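Local coordinates for membrane protein (Acinetobacter baumannii AB307-0294, PDB 5DL5) that probably forms an outer membrane beta-barrel channel of the OprD porin family that lets small molecules, antibiotics among them, cross the outer membrane, at residues S16-A21 with R117-T122; K213-E217 with T244-A250; Y237-G241 with N276-I280; G350-A356 with F377-Y383. All coordinates share one frame; numbering follows the deposited sequence.

Contact 1: S16-A21 with R117-T122; sequences SEQSEA and RFSNTT
Arg117 and Gln18 carry this contact between the N-terminal loop and a tight beta hairpin. The hairpin joins strands 106-118 and 121-125 through a type II' turn from Phe118 to Thr121. The Gln18 amide and the Arg117 guanidinium are turned 47° against each other. Arg117 grips the amide side-on, with two nitrogens on one oxygen. Arg117 NE lies 2.9 Å from Gln18 OE1, in the carbonyl plane and on a lone pair. Arg117 NH2 reaches the same Gln18 OE1 at 3.0 Å, but from above that plane. A bend at chi3 turns the Arg117 group toward the loop. Gln18 NE2 bonds to the backbone oxygens of Thr66 and Gly68, which fixes the rotation of the amide. Glu17 O sits over the centre of one guanidinium face, and Ala21 CB lies at its edge.

The turn is closed by its own bonds between Phe118 and Thr121. The loop docks on it through Gln18 N, which donates to Ser119 O at 2.8 Å. Within the loop, Ser19 N donates to Ser16 OG, an ST motif.

The Glu17 side chain passes slantwise across Asn120, its carboxylate turned well out of the amide plane. Glu17 CG comes within 3.4 Å of Asn120 OD1, and Glu17 OE2 is bonded to His155 on strand 150-157. A water lies 2.7 Å from Glu17 OE1 and also contacts Asn120 O and Thr122 OG1. Asn120 OD1 accepts from Glu17 N at 2.9 Å, in a fairly straight bond (160° at the hydrogen) whose donor is tilted 34° from the carbonyl plane.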
loop_
_atom_site.group_PDB
_atom_site.type_symbol
_atom_site.label_atom_id
_atom_site.label_comp_id
_atom_site.label_asym_id
_atom_site.label_seq_id
_atom_site.Cartn_x
_atom_site.Cartn_y
_atom_site.Cartn_z
ATOM N N SER A 16 -16.967 26.124 10.130
ATOM C CA SER A 16 -16.800 24.823 9.400
ATOM C C SER A 16 -15.702 24.923 8.404
ATOM O O SER A 16 -15.223 26.008 8.168
ATOM C CB SER A 16 -18.128 24.490 8.691
ATOM O OG SER A 16 -18.382 25.414 7.585
ATOM N N GLU A 17 -15.328 23.829 7.759
ATOM C CA GLU A 17 -14.331 23.850 6.653
ATOM C C GLU A 17 -14.878 24.684 5.494
ATOM O O GLU A 17 -14.137 25.437 4.921
ATOM C CB GLU A 17 -14.043 22.463 6.074
ATOM C CG GLU A 17 -13.366 21.489 7.050
ATOM C CD GLU A 17 -13.361 20.023 6.577
ATOM O OE1 GLU A 17 -13.658 19.655 5.418
ATOM O OE2 GLU A 17 -13.091 19.176 7.431
ATOM N N GLN A 18 -16.174 24.567 5.163
ATOM C CA GLN A 18 -16.701 25.368 4.024
ATOM C C GLN A 18 -16.851 26.863 4.257
ATOM O O GLN A 18 -16.550 27.651 3.353
ATOM C CB GLN A 18 -17.926 24.761 3.363
ATOM C CG GLN A 18 -18.429 25.592 2.136
ATOM C CD GLN A 18 -17.428 25.857 1.021
ATOM O OE1 GLN A 18 -16.512 25.107 0.821
ATOM N NE2 GLN A 18 -17.698 26.895 0.201
ATOM N N SER A 19 -17.174 27.266 5.480
ATOM C CA SER A 19 -17.335 28.669 5.785
ATOM C C SER A 19 -16.002 29.330 5.805
ATOM O O SER A 19 -15.950 30.495 5.714
ATOM C CB SER A 19 -18.071 28.929 7.087
ATOM O OG SER A 19 -17.376 28.263 8.115
ATOM N N GLU A 20 -14.932 28.603 5.945
ATOM C CA GLU A 20 -13.610 29.238 5.875
ATOM C C GLU A 20 -13.025 29.248 4.473
ATOM O O GLU A 20 -11.883 29.622 4.327
ATOM C CB GLU A 20 -12.588 28.541 6.865
ATOM C CG GLU A 20 -12.942 28.760 8.323
ATOM C CD GLU A 20 -13.218 30.229 8.586
ATOM O OE1 GLU A 20 -12.338 31.053 8.226
ATOM O OE2 GLU A 20 -14.339 30.597 9.053
ATOM N N ALA A 21 -13.739 28.796 3.451
ATOM C CA ALA A 21 -13.181 28.761 2.078
ATOM C C ALA A 21 -12.662 30.170 1.710
ATOM O O ALA A 21 -13.322 31.137 1.996
ATOM C CB ALA A 21 -14.280 28.397 1.082
ATOM N N ARG A 117 -18.235 20.781 -1.465
ATOM C CA ARG A 117 -18.081 20.791 -0.019
ATOM C C ARG A 117 -19.208 21.547 0.643
ATOM O O ARG A 117 -19.520 22.647 0.222
ATOM C CB ARG A 117 -16.712 21.337 0.420
ATOM C CG ARG A 117 -16.452 21.157 1.935
ATOM C CD ARG A 117 -15.081 21.624 2.358
ATOM N NE ARG A 117 -14.891 23.050 2.014
ATOM C CZ ARG A 117 -13.709 23.643 1.965
ATOM N NH1 ARG A 117 -12.618 22.973 2.296
ATOM N NH2 ARG A 117 -13.590 24.880 1.604
ATOM N N PHE A 118 -19.811 20.964 1.678
ATOM C CA PHE A 118 -20.858 21.606 2.486
ATOM C C PHE A 118 -20.500 21.342 3.921
ATOM O O PHE A 118 -20.256 20.185 4.274
ATOM C CB PHE A 118 -22.158 20.876 2.225
ATOM C CG PHE A 118 -23.252 21.275 3.179
ATOM C CD1 PHE A 118 -23.745 22.592 3.191
ATOM C CD2 PHE A 118 -23.763 20.377 4.076
ATOM C CE1 PHE A 118 -24.745 22.988 4.104
ATOM C CE2 PHE A 118 -24.754 20.757 4.936
ATOM C CZ PHE A 118 -25.235 22.070 4.955
ATOM N N SER A 119 -20.448 22.399 4.741
ATOM C CA SER A 119 -20.069 22.320 6.126
ATOM C C SER A 119 -18.657 21.648 6.242
ATOM O O SER A 119 -17.631 22.267 5.765
ATOM C CB SER A 119 -21.237 21.711 6.868
ATOM O OG SER A 119 -20.991 21.449 8.208
ATOM N N ASN A 120 -18.574 20.478 6.904
ATOM C CA ASN A 120 -17.367 19.681 6.966
ATOM C C ASN A 120 -17.421 18.407 6.191
ATOM O O ASN A 120 -16.680 17.428 6.518
ATOM C CB ASN A 120 -17.057 19.327 8.402
ATOM C CG ASN A 120 -16.985 20.571 9.241
ATOM O OD1 ASN A 120 -16.110 21.393 9.076
ATOM N ND2 ASN A 120 -17.960 20.748 10.068
ATOM N N THR A 121 -18.178 18.385 5.125
ATOM C CA THR A 121 -18.257 17.171 4.264
ATOM C C THR A 121 -17.913 17.412 2.819
ATOM O O THR A 121 -18.463 18.344 2.201
ATOM C CB THR A 121 -19.727 16.643 4.352
ATOM O OG1 THR A 121 -20.007 16.278 5.698
ATOM C CG2 THR A 121 -19.966 15.467 3.450
ATOM N N THR A 122 -17.014 16.612 2.245
ATOM C CA THR A 122 -16.580 16.743 0.875
ATOM C C THR A 122 -17.030 15.521 0.076
ATOM O O THR A 122 -17.075 14.377 0.607
ATOM C CB THR A 122 -15.066 16.889 0.865
ATOM O OG1 THR A 122 -14.749 18.057 1.619
ATOM C CG2 THR A 122 -14.478 17.102 -0.534
HETATM O O HOH W 1 -14.318 17.216 4.368
#

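Contact 2: K213-E217 with T244-A250; sequences KNALE and TKFDANA
Thr244 meets Glu217 through its backbone. Thr244 CA lies 3.2 Å from Glu217 O in a CA-H...O contact. Its methyl CG2 also faces Glu217 O, and covers the rim of one face of the Phe246 ring.

Lys245 pairs with Glu217 in an antiparallel hydrogen-bonded pair of the hairpin 216-229/233-246. Both backbone bonds form, with Glu217 N 2.8 Å from Lys245 O. The two side chains run side by side and point the same way. Bends at chi3 (65°) and chi4 fold the lysine end toward the carboxylate. Lys245 NZ and Glu217 OE1 make a salt bridge at 3.4 Å.

Phe246 opposes Leu216 in a non-hydrogen-bonded pair. Leu216 CD2 lies 3.8 Å from Phe246 CE1, an oblique apolar touch.

Asp247 begins a type I turn that runs to Ala250. Asp247 N donates to Ala215 O at 2.8 Å, nearly straight at the hydrogen but from above the carbonyl plane. Ala215 and Leu216 form a classic beta bulge against strand 203-212. The carboxylate of Asp247 does two things. It passes beside Asn214, and Asp247 OD2 accepts from Asn249 N at 3.2 Å to make an Asx turn. Ala250 CB then comes to 3.2 Å from Ala215 O.

The chemistry is split between the faces of the hairpin end, apolar at Leu216 and Phe246, charged at Glu217 and Lys245. Asp211 lies close to Glu217 OE2, so the nearby lysine would be expected to ease the crowding of negative charge.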
loop_
_atom_site.group_PDB
_atom_site.type_symbol
_atom_site.label_atom_id
_atom_site.label_comp_id
_atom_site.label_asym_id
_atom_site.label_seq_id
_atom_site.Cartn_x
_atom_site.Cartn_y
_atom_site.Cartn_z
ATOM N N LYS A 213 -18.124 -6.121 -6.080
ATOM C CA LYS A 213 -19.152 -6.994 -6.702
ATOM C C LYS A 213 -18.447 -8.120 -7.472
ATOM O O LYS A 213 -17.459 -7.927 -8.171
ATOM C CB LYS A 213 -20.130 -6.165 -7.609
ATOM C CG LYS A 213 -21.071 -7.002 -8.574
ATOM C CD LYS A 213 -22.095 -6.168 -9.331
ATOM C CE LYS A 213 -23.234 -6.962 -10.048
ATOM N NZ LYS A 213 -24.629 -6.897 -9.468
ATOM N N ASN A 214 -18.943 -9.330 -7.256
ATOM C CA ASN A 214 -18.376 -10.526 -7.823
ATOM C C ASN A 214 -16.978 -10.847 -7.428
ATOM O O ASN A 214 -16.341 -11.672 -8.115
ATOM C CB ASN A 214 -18.481 -10.477 -9.361
ATOM C CG ASN A 214 -19.937 -10.468 -9.809
ATOM O OD1 ASN A 214 -20.771 -11.137 -9.196
ATOM N ND2 ASN A 214 -20.264 -9.645 -10.747
ATOM N N ALA A 215 -16.442 -10.204 -6.386
ATOM C CA ALA A 215 -15.036 -10.372 -6.102
ATOM C C ALA A 215 -14.797 -10.757 -4.601
ATOM O O ALA A 215 -14.414 -11.849 -4.310
ATOM C CB ALA A 215 -14.309 -9.101 -6.394
ATOM N N LEU A 216 -15.119 -9.866 -3.669
ATOM C CA LEU A 216 -14.876 -10.109 -2.326
ATOM C C LEU A 216 -15.545 -9.076 -1.439
ATOM O O LEU A 216 -15.869 -7.976 -1.913
ATOM C CB LEU A 216 -13.376 -10.071 -2.024
ATOM C CG LEU A 216 -12.545 -8.824 -2.404
ATOM C CD1 LEU A 216 -12.318 -7.874 -1.249
ATOM C CD2 LEU A 216 -11.150 -9.285 -2.755
ATOM N N GLU A 217 -15.653 -9.448 -0.182
ATOM C CA GLU A 217 -16.076 -8.615 0.919
ATOM C C GLU A 217 -14.939 -8.588 1.891
ATOM O O GLU A 217 -14.278 -9.628 2.130
ATOM C CB GLU A 217 -17.401 -9.138 1.566
ATOM C CG GLU A 217 -18.493 -9.270 0.537
ATOM C CD GLU A 217 -19.784 -9.957 1.043
ATOM O OE1 GLU A 217 -19.780 -10.832 2.000
ATOM O OE2 GLU A 217 -20.819 -9.640 0.392
ATOM N N THR A 244 -11.727 -11.359 5.145
ATOM C CA THR A 244 -12.046 -11.334 3.722
ATOM C C THR A 244 -12.794 -12.557 3.300
ATOM O O THR A 244 -12.402 -13.696 3.542
ATOM C CB THR A 244 -10.755 -11.265 2.870
ATOM O OG1 THR A 244 -9.978 -10.182 3.298
ATOM C CG2 THR A 244 -11.089 -11.090 1.294
ATOM N N LYS A 245 -13.898 -12.353 2.632
ATOM C CA LYS A 245 -14.628 -13.409 1.988
ATOM C C LYS A 245 -14.516 -13.194 0.490
ATOM O O LYS A 245 -14.971 -12.157 -0.075
ATOM C CB LYS A 245 -16.113 -13.430 2.397
ATOM C CG LYS A 245 -16.767 -14.699 1.898
ATOM C CD LYS A 245 -18.196 -14.849 2.400
ATOM C CE LYS A 245 -19.047 -13.722 1.793
ATOM N NZ LYS A 245 -20.452 -14.121 1.486
ATOM N N PHE A 246 -13.881 -14.153 -0.130
ATOM C CA PHE A 246 -13.696 -14.156 -1.558
ATOM C C PHE A 246 -14.849 -14.846 -2.187
ATOM O O PHE A 246 -15.254 -15.958 -1.765
ATOM C CB PHE A 246 -12.381 -14.918 -1.965
ATOM C CG PHE A 246 -11.149 -14.224 -1.554
ATOM C CD1 PHE A 246 -10.580 -13.240 -2.369
ATOM C CD2 PHE A 246 -10.550 -14.512 -0.380
ATOM C CE1 PHE A 246 -9.408 -12.591 -1.973
ATOM C CE2 PHE A 246 -9.363 -13.886 0.025
ATOM C CZ PHE A 246 -8.791 -12.903 -0.784
ATOM N N ASP A 247 -15.362 -14.208 -3.230
ATOM C CA ASP A 247 -16.566 -14.784 -4.039
ATOM C C ASP A 247 -16.030 -16.035 -4.755
ATOM O O ASP A 247 -14.785 -16.148 -5.076
ATOM C CB ASP A 247 -16.946 -13.712 -5.075
ATOM C CG ASP A 247 -18.278 -13.936 -5.818
ATOM O OD1 ASP A 247 -19.318 -13.402 -5.327
ATOM O OD2 ASP A 247 -18.274 -14.447 -7.000
ATOM N N ALA A 248 -16.944 -16.922 -5.075
ATOM C CA ALA A 248 -16.679 -18.187 -5.802
ATOM C C ALA A 248 -15.971 -17.942 -7.109
ATOM O O ALA A 248 -15.082 -18.696 -7.452
ATOM C CB ALA A 248 -17.974 -18.944 -6.066
ATOM N N ASN A 249 -16.296 -16.839 -7.792
ATOM C CA ASN A 249 -15.607 -16.446 -9.033
ATOM C C ASN A 249 -14.438 -15.509 -8.881
ATOM O O ASN A 249 -13.941 -15.002 -9.855
ATOM C CB ASN A 249 -16.605 -15.760 -9.979
ATOM C CG ASN A 249 -17.836 -16.607 -10.200
ATOM O OD1 ASN A 249 -18.947 -16.089 -10.338
ATOM N ND2 ASN A 249 -17.668 -17.908 -10.160
ATOM N N ALA A 250 -13.992 -15.260 -7.672
ATOM C CA ALA A 250 -12.814 -14.457 -7.505
ATOM C C ALA A 250 -11.517 -15.174 -7.846
ATOM O O ALA A 250 -11.470 -16.376 -7.896
ATOM C CB ALA A 250 -12.736 -13.943 -6.086
#

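Contact 3: Y237-G241 with N276-I280; sequences YDFSG and NIWAI
Phe239 packs against Ile280 and Trp278, which both meet the CD1-CE1 side of its ring, on one face of two neighbouring antiparallel barrel strands, 233-246 and 273-286. This face lies on the surface of the barrel, probably toward lipid. The Phe239 ring extends with CG opposite the backbone N (chi1 177°), which carries it across to the next strand. Phe239 CD1 lies 3.7 Å from Ile280 CG2, and Phe239 CE1 lies 4.0 Å from Trp278 CE3. Both approaches are oblique. Trp278 takes the less common chi1 of 63°, with CG set between the backbone N and the carbonyl carbon, and its indole rises from the sheet. Ile280 places CG1 in the same way and turns CG2 to the phenylalanine.

Trp278 pairs with Gly241, where the backbones come close: Gly241 CA is 3.1 Å from Ile277 O.

The other face carries Ser240 and Ala279, which pair through two backbone bonds and touch Leu318 and Pro319 of a loop. Asn222 reaches Asp238 OD1 and Ser240 OG from strand 216-229. Ser240 OG also donates to Asp238 OD2 at 2.6 Å, on the syn lone pair of that carboxylate oxygen.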
loop_
_atom_site.group_PDB
_atom_site.type_symbol
_atom_site.label_atom_id
_atom_site.label_comp_id
_atom_site.label_asym_id
_atom_site.label_seq_id
_atom_site.Cartn_x
_atom_site.Cartn_y
_atom_site.Cartn_z
ATOM N N TYR A 237 1.264 0.092 21.296
ATOM C CA TYR A 237 0.680 -1.158 20.972
ATOM C C TYR A 237 -0.293 -0.993 19.870
ATOM O O TYR A 237 -1.033 -0.016 19.809
ATOM C CB TYR A 237 -0.125 -1.693 22.160
ATOM C CG TYR A 237 0.635 -1.830 23.432
ATOM C CD1 TYR A 237 0.635 -0.799 24.363
ATOM C CD2 TYR A 237 1.275 -2.979 23.734
ATOM C CE1 TYR A 237 1.264 -0.940 25.587
ATOM C CE2 TYR A 237 1.912 -3.154 24.924
ATOM C CZ TYR A 237 1.887 -2.124 25.848
ATOM O OH TYR A 237 2.566 -2.287 27.009
ATOM N N ASP A 238 -0.308 -1.945 18.999
ATOM C CA ASP A 238 -1.185 -1.936 17.817
ATOM C C ASP A 238 -1.833 -3.324 17.614
ATOM O O ASP A 238 -1.119 -4.406 17.641
ATOM C CB ASP A 238 -0.395 -1.540 16.551
ATOM C CG ASP A 238 -1.336 -1.284 15.354
ATOM O OD1 ASP A 238 -1.961 -0.152 15.274
ATOM O OD2 ASP A 238 -1.568 -2.250 14.544
ATOM N N PHE A 239 -3.145 -3.328 17.401
ATOM C CA PHE A 239 -3.888 -4.546 16.994
ATOM C C PHE A 239 -4.623 -4.223 15.729
ATOM O O PHE A 239 -5.401 -3.199 15.672
ATOM C CB PHE A 239 -4.782 -4.938 18.213
ATOM C CG PHE A 239 -5.711 -6.144 18.028
ATOM C CD1 PHE A 239 -5.365 -7.282 17.262
ATOM C CD2 PHE A 239 -6.947 -6.188 18.748
ATOM C CE1 PHE A 239 -6.241 -8.372 17.123
ATOM C CE2 PHE A 239 -7.831 -7.299 18.648
ATOM C CZ PHE A 239 -7.472 -8.417 17.869
ATOM N N SER A 240 -4.297 -4.945 14.671
ATOM C CA SER A 240 -4.841 -4.727 13.362
ATOM C C SER A 240 -5.382 -6.071 12.841
ATOM O O SER A 240 -4.821 -7.143 13.145
ATOM C CB SER A 240 -3.771 -4.231 12.372
ATOM O OG SER A 240 -3.409 -2.910 12.760
ATOM N N GLY A 241 -6.407 -6.027 11.993
ATOM C CA GLY A 241 -6.795 -7.223 11.250
ATOM C C GLY A 241 -7.787 -7.086 10.074
ATOM O O GLY A 241 -8.430 -6.066 9.948
ATOM N N ASN A 276 -9.034 -14.881 7.625
ATOM C CA ASN A 276 -8.784 -13.855 8.666
ATOM C C ASN A 276 -7.248 -13.693 8.879
ATOM O O ASN A 276 -6.514 -14.666 8.987
ATOM C CB ASN A 276 -9.412 -14.242 10.009
ATOM C CG ASN A 276 -10.904 -14.419 9.885
ATOM O OD1 ASN A 276 -11.619 -13.469 9.711
ATOM N ND2 ASN A 276 -11.349 -15.607 9.822
ATOM N N ILE A 277 -6.788 -12.464 8.899
ATOM C CA ILE A 277 -5.381 -12.130 9.192
ATOM C C ILE A 277 -5.438 -11.033 10.239
ATOM O O ILE A 277 -6.130 -10.027 10.123
ATOM C CB ILE A 277 -4.559 -11.828 7.952
ATOM C CG1 ILE A 277 -3.071 -11.662 8.333
ATOM C CG2 ILE A 277 -5.144 -10.657 7.191
ATOM C CD1 ILE A 277 -2.164 -11.533 7.127
ATOM N N TRP A 278 -4.652 -11.226 11.278
ATOM C CA TRP A 278 -4.509 -10.235 12.348
ATOM C C TRP A 278 -3.051 -10.151 12.854
ATOM O O TRP A 278 -2.288 -11.044 12.608
ATOM C CB TRP A 278 -5.505 -10.495 13.465
ATOM C CG TRP A 278 -5.324 -11.749 14.143
ATOM C CD1 TRP A 278 -5.880 -12.964 13.796
ATOM C CD2 TRP A 278 -4.477 -12.001 15.294
ATOM N NE1 TRP A 278 -5.372 -13.927 14.638
ATOM C CE2 TRP A 278 -4.499 -13.403 15.528
ATOM C CE3 TRP A 278 -3.653 -11.206 16.075
ATOM C CZ2 TRP A 278 -3.851 -14.003 16.599
ATOM C CZ3 TRP A 278 -2.897 -11.845 17.118
ATOM C CH2 TRP A 278 -3.055 -13.242 17.361
ATOM N N ALA A 279 -2.733 -9.089 13.584
ATOM C CA ALA A 279 -1.416 -8.826 14.031
ATOM C C ALA A 279 -1.444 -7.942 15.227
ATOM O O ALA A 279 -2.350 -7.133 15.355
ATOM C CB ALA A 279 -0.576 -8.205 12.957
ATOM N N ILE A 280 -0.530 -8.222 16.157
ATOM C CA ILE A 280 -0.290 -7.385 17.310
ATOM C C ILE A 280 1.167 -6.945 17.306
ATOM O O ILE A 280 2.028 -7.797 16.962
ATOM C CB ILE A 280 -0.613 -8.111 18.626
ATOM C CG1 ILE A 280 0.128 -9.484 18.705
ATOM C CG2 ILE A 280 -2.096 -8.346 18.679
ATOM C CD1 ILE A 280 0.079 -10.197 20.038
#

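Contact 4: G350-A356 with F377-Y383; sequences GLNWTTA and FFNQVKY
Trp353 and Thr355 both send their side chains to Asn379, the indole (chi1 168°) and the hydroxyl both extended away from the backbone N. Asn379 turns the other way, with CG beside its own backbone N (chi1 -73°), which puts OD1 within reach of both donors. The indole and the amide lie side by side and nearly coplanar, 8° apart. Trp353 NE1 donates to Asn379 OD1 at 3.1 Å, in the carbonyl plane and on a lone pair. Thr355 OG1 donates to the same Asn379 OD1 at 2.7 Å, from above the plane. Two bonds thus hold this oxygen and keep the amide nearly in the plane of the indole. Asn379 ND2 lies over the rim of one face of the Phe377 ring. Phe377 CE1 also comes within 3.2 Å of Thr355 OG1.

The segments belong to the hairpin 351-365/371-384, two adjacent antiparallel strands of the OprD-type barrel. Six backbone bonds join them, one pair each at Asn352 with Lys382, Thr354 with Gln380 and Ala356 with Phe378.

Further along the tryptophan face, Leu351 CD1 meets Val381 CG1 at 3.6 Å. Val381 CG2 touches Trp353 CD1 at 4.0 Å, so the valine bridges the two. This face probably looks out from the barrel.

On the opposite face, probably the inner one, Thr354 CG2 meets the edge of the Phe378 ring, 4.0 Å from Phe378 CE2. Thr354 OG1 is bonded to Asn339 of strand 332-341. The Phe378 ring also meets Tyr322 and touches Arg398 of strand 394-404.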
loop_
_atom_site.group_PDB
_atom_site.type_symbol
_atom_site.label_atom_id
_atom_site.label_comp_id
_atom_site.label_asym_id
_atom_site.label_seq_id
_atom_site.Cartn_x
_atom_site.Cartn_y
_atom_site.Cartn_z
ATOM N N GLY A 350 18.349 13.861 9.650
ATOM C CA GLY A 350 17.674 13.232 8.586
ATOM C C GLY A 350 18.164 11.902 8.074
ATOM O O GLY A 350 17.577 11.432 7.097
ATOM N N LEU A 351 19.190 11.286 8.687
ATOM C CA LEU A 351 19.615 9.906 8.335
ATOM C C LEU A 351 18.987 8.923 9.309
ATOM O O LEU A 351 19.066 9.151 10.514
ATOM C CB LEU A 351 21.152 9.802 8.345
ATOM C CG LEU A 351 21.737 8.428 8.013
ATOM C CD1 LEU A 351 21.550 8.111 6.564
ATOM C CD2 LEU A 351 23.228 8.370 8.304
ATOM N N ASN A 352 18.306 7.882 8.790
ATOM C CA ASN A 352 17.627 6.843 9.577
ATOM C C ASN A 352 17.991 5.459 9.064
ATOM O O ASN A 352 18.181 5.260 7.839
ATOM C CB ASN A 352 16.072 6.937 9.476
ATOM C CG ASN A 352 15.523 8.234 10.032
ATOM O OD1 ASN A 352 14.734 8.903 9.370
ATOM N ND2 ASN A 352 15.898 8.588 11.246
ATOM N N TRP A 353 18.013 4.482 9.963
ATOM C CA TRP A 353 18.331 3.084 9.592
ATOM C C TRP A 353 17.291 2.179 10.265
ATOM O O TRP A 353 17.007 2.360 11.473
ATOM C CB TRP A 353 19.773 2.734 9.985
ATOM C CG TRP A 353 20.100 1.250 9.904
ATOM C CD1 TRP A 353 19.853 0.415 8.845
ATOM C CD2 TRP A 353 20.739 0.424 10.902
ATOM N NE1 TRP A 353 20.293 -0.836 9.114
ATOM C CE2 TRP A 353 20.849 -0.868 10.363
ATOM C CE3 TRP A 353 21.270 0.671 12.182
ATOM C CZ2 TRP A 353 21.393 -1.976 11.091
ATOM C CZ3 TRP A 353 21.819 -0.433 12.926
ATOM C CH2 TRP A 353 21.866 -1.731 12.361
ATOM N N THR A 354 16.750 1.254 9.497
ATOM C CA THR A 354 15.814 0.260 9.967
ATOM C C THR A 354 16.385 -1.097 9.613
ATOM O O THR A 354 16.889 -1.312 8.450
ATOM C CB THR A 354 14.398 0.389 9.313
ATOM O OG1 THR A 354 13.754 1.472 9.914
ATOM C CG2 THR A 354 13.502 -0.841 9.703
ATOM N N THR A 355 16.411 -1.992 10.603
ATOM C CA THR A 355 16.803 -3.393 10.314
ATOM C C THR A 355 15.681 -4.239 10.925
ATOM O O THR A 355 15.145 -3.893 11.978
ATOM C CB THR A 355 18.259 -3.721 10.747
ATOM O OG1 THR A 355 18.664 -4.986 10.210
ATOM C CG2 THR A 355 18.395 -3.833 12.238
ATOM N N ALA A 356 15.334 -5.338 10.270
ATOM C CA ALA A 356 14.319 -6.197 10.754
ATOM C C ALA A 356 14.549 -7.630 10.290
ATOM O O ALA A 356 15.211 -7.895 9.261
ATOM C CB ALA A 356 12.944 -5.707 10.232
ATOM N N PHE A 377 15.342 -11.049 6.053
ATOM C CA PHE A 377 16.238 -10.040 6.670
ATOM C C PHE A 377 16.235 -8.716 5.831
ATOM O O PHE A 377 16.599 -8.695 4.631
ATOM C CB PHE A 377 17.687 -10.551 6.826
ATOM C CG PHE A 377 18.598 -9.590 7.611
ATOM C CD1 PHE A 377 18.162 -8.956 8.805
ATOM C CD2 PHE A 377 19.941 -9.286 7.164
ATOM C CE1 PHE A 377 19.012 -8.075 9.507
ATOM C CE2 PHE A 377 20.789 -8.430 7.893
ATOM C CZ PHE A 377 20.343 -7.837 9.046
ATOM N N PHE A 378 15.761 -7.650 6.453
ATOM C CA PHE A 378 15.529 -6.369 5.743
ATOM C C PHE A 378 16.436 -5.270 6.327
ATOM O O PHE A 378 16.589 -5.178 7.604
ATOM C CB PHE A 378 14.045 -6.019 5.999
ATOM C CG PHE A 378 13.671 -4.600 5.538
ATOM C CD1 PHE A 378 13.366 -4.372 4.187
ATOM C CD2 PHE A 378 13.632 -3.536 6.418
ATOM C CE1 PHE A 378 13.003 -3.069 3.762
ATOM C CE2 PHE A 378 13.367 -2.228 5.975
ATOM C CZ PHE A 378 13.001 -2.009 4.675
ATOM N N ASN A 379 17.028 -4.428 5.468
ATOM C CA ASN A 379 17.692 -3.228 5.912
ATOM C C ASN A 379 17.282 -2.078 5.014
ATOM O O ASN A 379 17.182 -2.251 3.777
ATOM C CB ASN A 379 19.184 -3.370 5.903
ATOM C CG ASN A 379 19.669 -4.248 7.031
ATOM O OD1 ASN A 379 19.927 -3.770 8.117
ATOM N ND2 ASN A 379 19.722 -5.580 6.782
ATOM N N GLN A 380 17.026 -0.942 5.633
ATOM C CA GLN A 380 16.823 0.267 4.885
ATOM C C GLN A 380 17.568 1.401 5.519
ATOM O O GLN A 380 17.518 1.591 6.701
ATOM C CB GLN A 380 15.313 0.620 4.764
ATOM C CG GLN A 380 15.119 1.947 4.044
ATOM C CD GLN A 380 13.654 2.160 3.677
ATOM O OE1 GLN A 380 13.111 1.535 2.775
ATOM N NE2 GLN A 380 13.012 3.012 4.406
ATOM N N VAL A 381 18.311 2.115 4.719
ATOM C CA VAL A 381 18.826 3.391 5.095
ATOM C C VAL A 381 18.123 4.471 4.274
ATOM O O VAL A 381 17.943 4.355 3.022
ATOM C CB VAL A 381 20.316 3.482 4.828
ATOM C CG1 VAL A 381 20.824 4.911 5.051
ATOM C CG2 VAL A 381 21.073 2.518 5.720
ATOM N N LYS A 382 17.772 5.522 4.967
ATOM C CA LYS A 382 17.085 6.633 4.355
ATOM C C LYS A 382 17.708 7.940 4.778
ATOM O O LYS A 382 18.030 8.111 5.992
ATOM C CB LYS A 382 15.597 6.605 4.747
ATOM C CG LYS A 382 14.862 7.762 4.057
ATOM C CD LYS A 382 13.332 7.651 4.029
ATOM C CE LYS A 382 12.877 8.669 3.008
ATOM N NZ LYS A 382 11.422 8.603 2.834
ATOM N N TYR A 383 17.913 8.859 3.834
ATOM C CA TYR A 383 18.351 10.226 4.119
ATOM C C TYR A 383 17.326 11.225 3.547
ATOM O O TYR A 383 17.016 11.153 2.328
ATOM C CB TYR A 383 19.729 10.486 3.462
ATOM C CG TYR A 383 20.151 11.836 3.686
ATOM C CD1 TYR A 383 20.379 12.300 4.999
ATOM C CD2 TYR A 383 20.274 12.738 2.650
ATOM C CE1 TYR A 383 20.702 13.622 5.245
ATOM C CE2 TYR A 383 20.631 14.046 2.905
ATOM C CZ TYR A 383 20.821 14.478 4.186
ATOM O OH TYR A 383 21.200 15.795 4.404
#

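How the contacts relate
From the N terminus, contact 1 comes first. It brings the loop before strand 29-43 back to the turn between strands 106-118 and 121-125, closing a long loop that holds the first strands of the barrel. Contact 2 closes the hairpin 216-229/233-246 at its open end. Contact 3 then ties strand 233-246 to strand 273-286. Contacts 2 and 3 cross along the chain, since residues 237-241 fall between the two segments of contact 2. They share strand 233-246, and their centres are about 22 Å apart. Contact 4 follows in series and joins the hairpin 351-365/371-384. No contact nests within another. Contacts 2 and 4 lie on opposite sides of the chain's centre.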